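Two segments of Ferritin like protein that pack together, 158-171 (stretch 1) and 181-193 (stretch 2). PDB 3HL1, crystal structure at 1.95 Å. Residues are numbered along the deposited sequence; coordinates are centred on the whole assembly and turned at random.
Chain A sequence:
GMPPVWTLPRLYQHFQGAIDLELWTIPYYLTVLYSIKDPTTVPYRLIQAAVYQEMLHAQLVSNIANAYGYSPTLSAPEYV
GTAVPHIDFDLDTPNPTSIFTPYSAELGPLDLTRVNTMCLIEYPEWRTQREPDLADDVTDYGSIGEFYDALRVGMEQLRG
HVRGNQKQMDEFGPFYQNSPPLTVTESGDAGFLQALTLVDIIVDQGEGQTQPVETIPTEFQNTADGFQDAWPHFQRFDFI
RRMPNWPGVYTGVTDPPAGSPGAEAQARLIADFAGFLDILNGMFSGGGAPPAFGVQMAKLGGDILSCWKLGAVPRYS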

# COMPACT_ATOMS: atom_id res chain seq x y z
N LEU A 158 15.03 -19.32 -2.41
CA LEU A 158 14.15 -20.19 -1.65
C LEU A 158 12.96 -20.77 -2.44
O LEU A 158 11.99 -21.23 -1.85
N ARG A 159 13.06 -20.77 -3.76
CA ARG A 159 12.01 -21.29 -4.64
C ARG A 159 11.62 -22.78 -4.44
O ARG A 159 10.52 -23.18 -4.80
N GLY A 160 12.49 -23.56 -3.81
CA GLY A 160 12.14 -24.91 -3.42
C GLY A 160 10.97 -25.02 -2.50
O GLY A 160 10.34 -26.07 -2.43
N HIS A 161 10.66 -23.95 -1.77
CA HIS A 161 9.52 -23.91 -0.88
C HIS A 161 8.21 -23.59 -1.56
O HIS A 161 7.16 -23.67 -0.90
N VAL A 162 8.24 -23.19 -2.83
CA VAL A 162 6.99 -22.83 -3.52
C VAL A 162 6.10 -24.03 -3.75
O VAL A 162 6.53 -25.04 -4.31
N ARG A 163 4.88 -23.92 -3.28
CA ARG A 163 3.82 -24.90 -3.50
C ARG A 163 2.64 -24.24 -4.21
O ARG A 163 2.20 -23.13 -3.83
N GLY A 164 2.11 -24.91 -5.24
CA GLY A 164 1.02 -24.34 -6.01
C GLY A 164 -0.32 -24.43 -5.34
O GLY A 164 -0.55 -25.34 -4.53
N ASN A 165 -1.19 -23.48 -5.64
CA ASN A 165 -2.58 -23.49 -5.13
C ASN A 165 -2.70 -23.45 -3.62
O ASN A 165 -3.63 -23.98 -3.04
N GLN A 166 -1.75 -22.77 -2.99
CA GLN A 166 -1.63 -22.79 -1.56
C GLN A 166 -2.15 -21.51 -0.97
O GLN A 166 -1.45 -20.49 -1.01
N LYS A 167 -3.37 -21.56 -0.43
CA LYS A 167 -4.01 -20.43 0.22
C LYS A 167 -3.97 -19.18 -0.66
O LYS A 167 -3.61 -18.08 -0.22
N GLN A 168 -4.37 -19.37 -1.92
CA GLN A 168 -4.38 -18.29 -2.90
C GLN A 168 -5.74 -17.59 -2.89
O GLN A 168 -6.77 -18.21 -2.67
N MSE A 169 -5.71 -16.31 -3.18
CA MSE A 169 -6.87 -15.43 -3.18
C MSE A 169 -7.00 -14.76 -4.53
O MSE A 169 -6.01 -14.47 -5.20
N ASP A 170 -8.23 -14.53 -4.97
CA ASP A 170 -8.47 -13.85 -6.24
C ASP A 170 -9.78 -13.02 -6.23
O ASP A 170 -10.81 -13.49 -6.69
N GLU A 171 -9.70 -11.82 -5.66
CA GLU A 171 -10.78 -10.83 -5.64
C GLU A 171 -10.23 -9.58 -6.34
O GLU A 171 -10.97 -8.87 -7.01
N PRO A 181 -6.09 -16.13 -13.32
CA PRO A 181 -6.01 -15.66 -11.94
C PRO A 181 -4.57 -15.20 -11.63
O PRO A 181 -3.61 -15.76 -12.15
N LEU A 182 -4.43 -14.19 -10.80
CA LEU A 182 -3.13 -13.66 -10.50
C LEU A 182 -2.70 -14.36 -9.20
O LEU A 182 -2.65 -13.78 -8.10
N THR A 183 -2.47 -15.65 -9.38
CA THR A 183 -2.18 -16.57 -8.31
C THR A 183 -1.04 -17.48 -8.72
O THR A 183 -0.69 -17.62 -9.90
N VAL A 184 -0.48 -18.16 -7.73
CA VAL A 184 0.55 -19.13 -7.96
C VAL A 184 -0.10 -20.51 -7.92
O VAL A 184 -0.51 -21.01 -6.86
N THR A 185 -0.19 -21.11 -9.10
CA THR A 185 -0.86 -22.40 -9.26
C THR A 185 0.12 -23.56 -9.39
O THR A 185 -0.28 -24.70 -9.29
N GLU A 186 1.39 -23.28 -9.64
CA GLU A 186 2.41 -24.32 -9.81
C GLU A 186 3.44 -24.32 -8.68
O GLU A 186 3.66 -23.31 -8.02
N SER A 187 4.10 -25.46 -8.50
CA SER A 187 5.09 -25.61 -7.45
C SER A 187 6.49 -25.39 -7.96
O SER A 187 6.75 -25.31 -9.17
N GLY A 188 7.41 -25.28 -7.00
CA GLY A 188 8.82 -25.21 -7.29
C GLY A 188 9.15 -24.11 -8.26
O GLY A 188 8.59 -23.04 -8.15
N ASP A 189 10.03 -24.38 -9.23
CA ASP A 189 10.54 -23.34 -10.17
C ASP A 189 9.45 -22.67 -10.99
O ASP A 189 9.52 -21.46 -11.19
N ALA A 190 8.50 -23.46 -11.50
CA ALA A 190 7.35 -22.92 -12.26
C ALA A 190 6.54 -21.91 -11.43
O ALA A 190 6.16 -20.86 -11.93
N GLY A 191 6.25 -22.25 -10.15
CA GLY A 191 5.50 -21.33 -9.29
C GLY A 191 6.32 -20.11 -8.94
O GLY A 191 5.81 -19.01 -8.78
N PHE A 192 7.63 -20.31 -8.81
CA PHE A 192 8.51 -19.18 -8.60
C PHE A 192 8.43 -18.20 -9.79
O PHE A 192 8.34 -16.99 -9.60
N LEU A 193 8.46 -18.74 -11.02
CA LEU A 193 8.30 -17.89 -12.21
C LEU A 193 6.94 -17.14 -12.25
O LEU A 193 6.89 -15.95 -12.63

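Which side chains fill the space between the two stretches near the start of the helix? Val-162 reaches into this space. Its CA-to-CB bond points toward stretch 2, and with chi1 at 177° (t) its CG1 lies 4.0 Å from Val-184 CG1, 3.9 Å from Gly-191 CA and 3.6 Å from Glu-186 O, while CG2 lies 4.4 Å from Phe-192 CB. Val-184 is also t, at 178°, although its own CB points sideways. Gly-191 leaves room for the valine: a CB there would come 2.7 Å from Val-162 CG1, and it would also clash with Glu-186 O. The backbone fixes the same spot, because Gly-188 N donates an almost straight hydrogen bond to Val-162 O at 2.8 Å. Gly-188 has a positive phi, which by itself favours glycine.

How does Arg-159 serve both an apolar and a charged neighbour? Its chi1 is p (66°), and CB sits 3.6 Å from Phe-192 CB, while Phe-192 is t (160°) and likewise points toward stretch 1. From there chi2 and chi3 are both t, so the arginine chain is extended and carries the guanidinium to Asp-189. NE lies 3.0 Å from Asp-189 OD1, a salt bridge that includes a weak hydrogen bond, with the oxygen at the edge of the guanidinium and near its plane. Asp-189 points away at CB, but in its m rotamer (-73°) the carboxylate comes back nearer. Water 1 adds a second link, accepting from Arg-159 NH2 at 3.1 Å and donating to Asp-189 OD2 at 2.5 Å.

What holds the stretches together where glycine removes the side chain? Gly-164 lies so close to stretch 2 that a CB would be 2.3 Å from Thr-185 O and 2.9 Å from Glu-186 N, both clashes. Instead, Gly-164 CA makes a CA-H...O contact with Thr-185 O at 3.5 Å, and Gly-164 N donates to Ser-187 OG at 2.9 Å. The m rotamer of Ser-187 (-59°) places the hydroxyl to receive that bond. Asn-165, also m (-63°), starts sideways, yet its end approaches stretch 2, with OD1 3.6 Å from Thr-185 CG2.

Why does Gln-168 fold so tightly? Chi1 and chi2 are both m (-61° and -65°), a bent shape that lets one amide serve two backbones. OE1 accepts from Val-184 N at 2.8 Å in a nearly linear bond, while NE2 donates to Gln-166 O at 2.9 Å. Val-184 O is occupied as well, taking a hydrogen bond from Asn-165 N at 2.8 Å and another from water 2 at 2.8 Å; this water also donates to Arg-163 O at 2.7 Å and accepts from Gln-166 N at 3.0 Å. Beyond the glutamine, Thr-183 is p (63°) and points toward stretch 1, its CG2 3.6 Å from Met-169 O. Asp-170, t at -162°, sets OD2 3.2 Å from Pro-181 CB.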

# COMPACT_ATOMS: atom_id res chain seq x y z
CB LEU A 158 13.68 -19.42 -0.40
CG LEU A 158 14.80 -19.07 0.60
CD1 LEU A 158 14.44 -17.93 1.51
CD2 LEU A 158 15.28 -20.26 1.44
CB ARG A 159 12.38 -21.07 -6.08
CG ARG A 159 13.62 -21.88 -6.55
CD ARG A 159 14.07 -21.32 -7.89
NE ARG A 159 15.15 -22.09 -8.47
CZ ARG A 159 16.44 -21.94 -8.21
NH1 ARG A 159 16.90 -21.02 -7.38
NH2 ARG A 159 17.31 -22.73 -8.80
CB HIS A 161 9.78 -22.87 0.21
CG HIS A 161 10.77 -23.31 1.22
ND1 HIS A 161 12.09 -22.93 1.16
CD2 HIS A 161 10.65 -24.11 2.31
CE1 HIS A 161 12.74 -23.46 2.18
NE2 HIS A 161 11.90 -24.21 2.88
CB VAL A 162 7.23 -22.12 -4.81
CG1 VAL A 162 5.85 -21.87 -5.48
CG2 VAL A 162 8.05 -20.82 -4.55
CB ARG A 163 3.37 -25.49 -2.16
CG ARG A 163 4.37 -26.47 -1.58
CD ARG A 163 3.98 -26.83 -0.17
NE ARG A 163 4.70 -27.96 0.42
CZ ARG A 163 5.84 -27.88 1.13
NH1 ARG A 163 6.51 -26.73 1.27
NH2 ARG A 163 6.35 -28.99 1.65
CB ASN A 165 -3.34 -24.69 -5.71
CG ASN A 165 -3.45 -24.60 -7.21
OD1 ASN A 165 -3.80 -23.55 -7.74
ND2 ASN A 165 -3.13 -25.69 -7.89
CB GLN A 166 -0.16 -22.99 -1.15
CG GLN A 166 0.00 -23.23 0.36
CD GLN A 166 1.33 -23.84 0.70
OE1 GLN A 166 1.41 -25.02 1.02
NE2 GLN A 166 2.41 -23.03 0.60
CB LYS A 167 -3.41 -20.24 1.60
CG LYS A 167 -3.48 -21.47 2.49
CD LYS A 167 -2.97 -21.16 3.89
CE LYS A 167 -3.21 -22.25 4.85
NZ LYS A 167 -2.40 -23.39 4.50
CB GLN A 168 -4.10 -18.81 -4.30
CG GLN A 168 -2.78 -19.45 -4.47
CD GLN A 168 -1.66 -18.49 -4.29
OE1 GLN A 168 -1.39 -17.67 -5.16
NE2 GLN A 168 -0.98 -18.58 -3.17
CB MSE A 169 -6.65 -14.41 -2.08
CG MSE A 169 -7.67 -13.38 -1.89
SE MSE A 169 -7.01 -12.43 -0.34
CE MSE A 169 -7.91 -10.80 -0.68
CB ASP A 170 -8.43 -14.87 -7.40
CG ASP A 170 -8.23 -14.21 -8.79
OD1 ASP A 170 -7.79 -13.02 -8.85
OD2 ASP A 170 -8.51 -14.87 -9.81
CB GLU A 171 -11.16 -10.48 -4.20
CG GLU A 171 -11.38 -11.70 -3.26
CD GLU A 171 -12.72 -12.48 -3.49
OE1 GLU A 171 -13.79 -11.85 -3.63
OE2 GLU A 171 -12.69 -13.73 -3.50
CB PRO A 181 -6.40 -16.90 -11.12
CG PRO A 181 -6.25 -18.07 -12.08
CD PRO A 181 -6.59 -17.51 -13.42
CB LEU A 182 -3.19 -12.16 -10.43
CG LEU A 182 -3.38 -11.41 -11.75
CD1 LEU A 182 -3.41 -9.94 -11.45
CD2 LEU A 182 -2.29 -11.70 -12.78
CB THR A 183 -3.39 -17.47 -8.00
OG1 THR A 183 -3.66 -18.26 -9.13
CG2 THR A 183 -4.61 -16.67 -7.67
CB VAL A 184 1.68 -18.96 -6.93
CG1 VAL A 184 2.76 -20.03 -7.12
CG2 VAL A 184 2.28 -17.50 -7.05
CB THR A 185 -1.74 -22.42 -10.52
OG1 THR A 185 -0.91 -22.15 -11.66
CG2 THR A 185 -2.82 -21.36 -10.42
CB GLU A 186 3.18 -24.13 -11.11
CG GLU A 186 2.36 -23.97 -12.36
CD GLU A 186 1.61 -25.22 -12.73
OE1 GLU A 186 2.23 -26.31 -12.60
OE2 GLU A 186 0.43 -25.13 -13.15
CB SER A 187 4.99 -26.96 -6.81
OG SER A 187 3.70 -27.16 -6.24
CB ASP A 189 11.56 -23.92 -11.18
CG ASP A 189 12.92 -24.23 -10.55
OD1 ASP A 189 13.09 -24.10 -9.33
OD2 ASP A 189 13.84 -24.62 -11.30
CB ALA A 190 6.45 -24.05 -12.75
CB PHE A 192 9.96 -19.60 -8.37
CG PHE A 192 10.95 -18.50 -8.63
CD1 PHE A 192 11.00 -17.38 -7.82
CD2 PHE A 192 11.80 -18.56 -9.71
CE1 PHE A 192 11.90 -16.36 -8.07
CE2 PHE A 192 12.69 -17.54 -9.97
CZ PHE A 192 12.76 -16.46 -9.14
CB LEU A 193 8.54 -18.71 -13.49
CG LEU A 193 9.98 -19.23 -13.65
CD1 LEU A 193 10.17 -20.18 -14.83
CD2 LEU A 193 10.92 -18.02 -13.71
O HOH W 1 16.26 -24.97 -10.71
O HOH W 2 0.41 -21.21 -4.26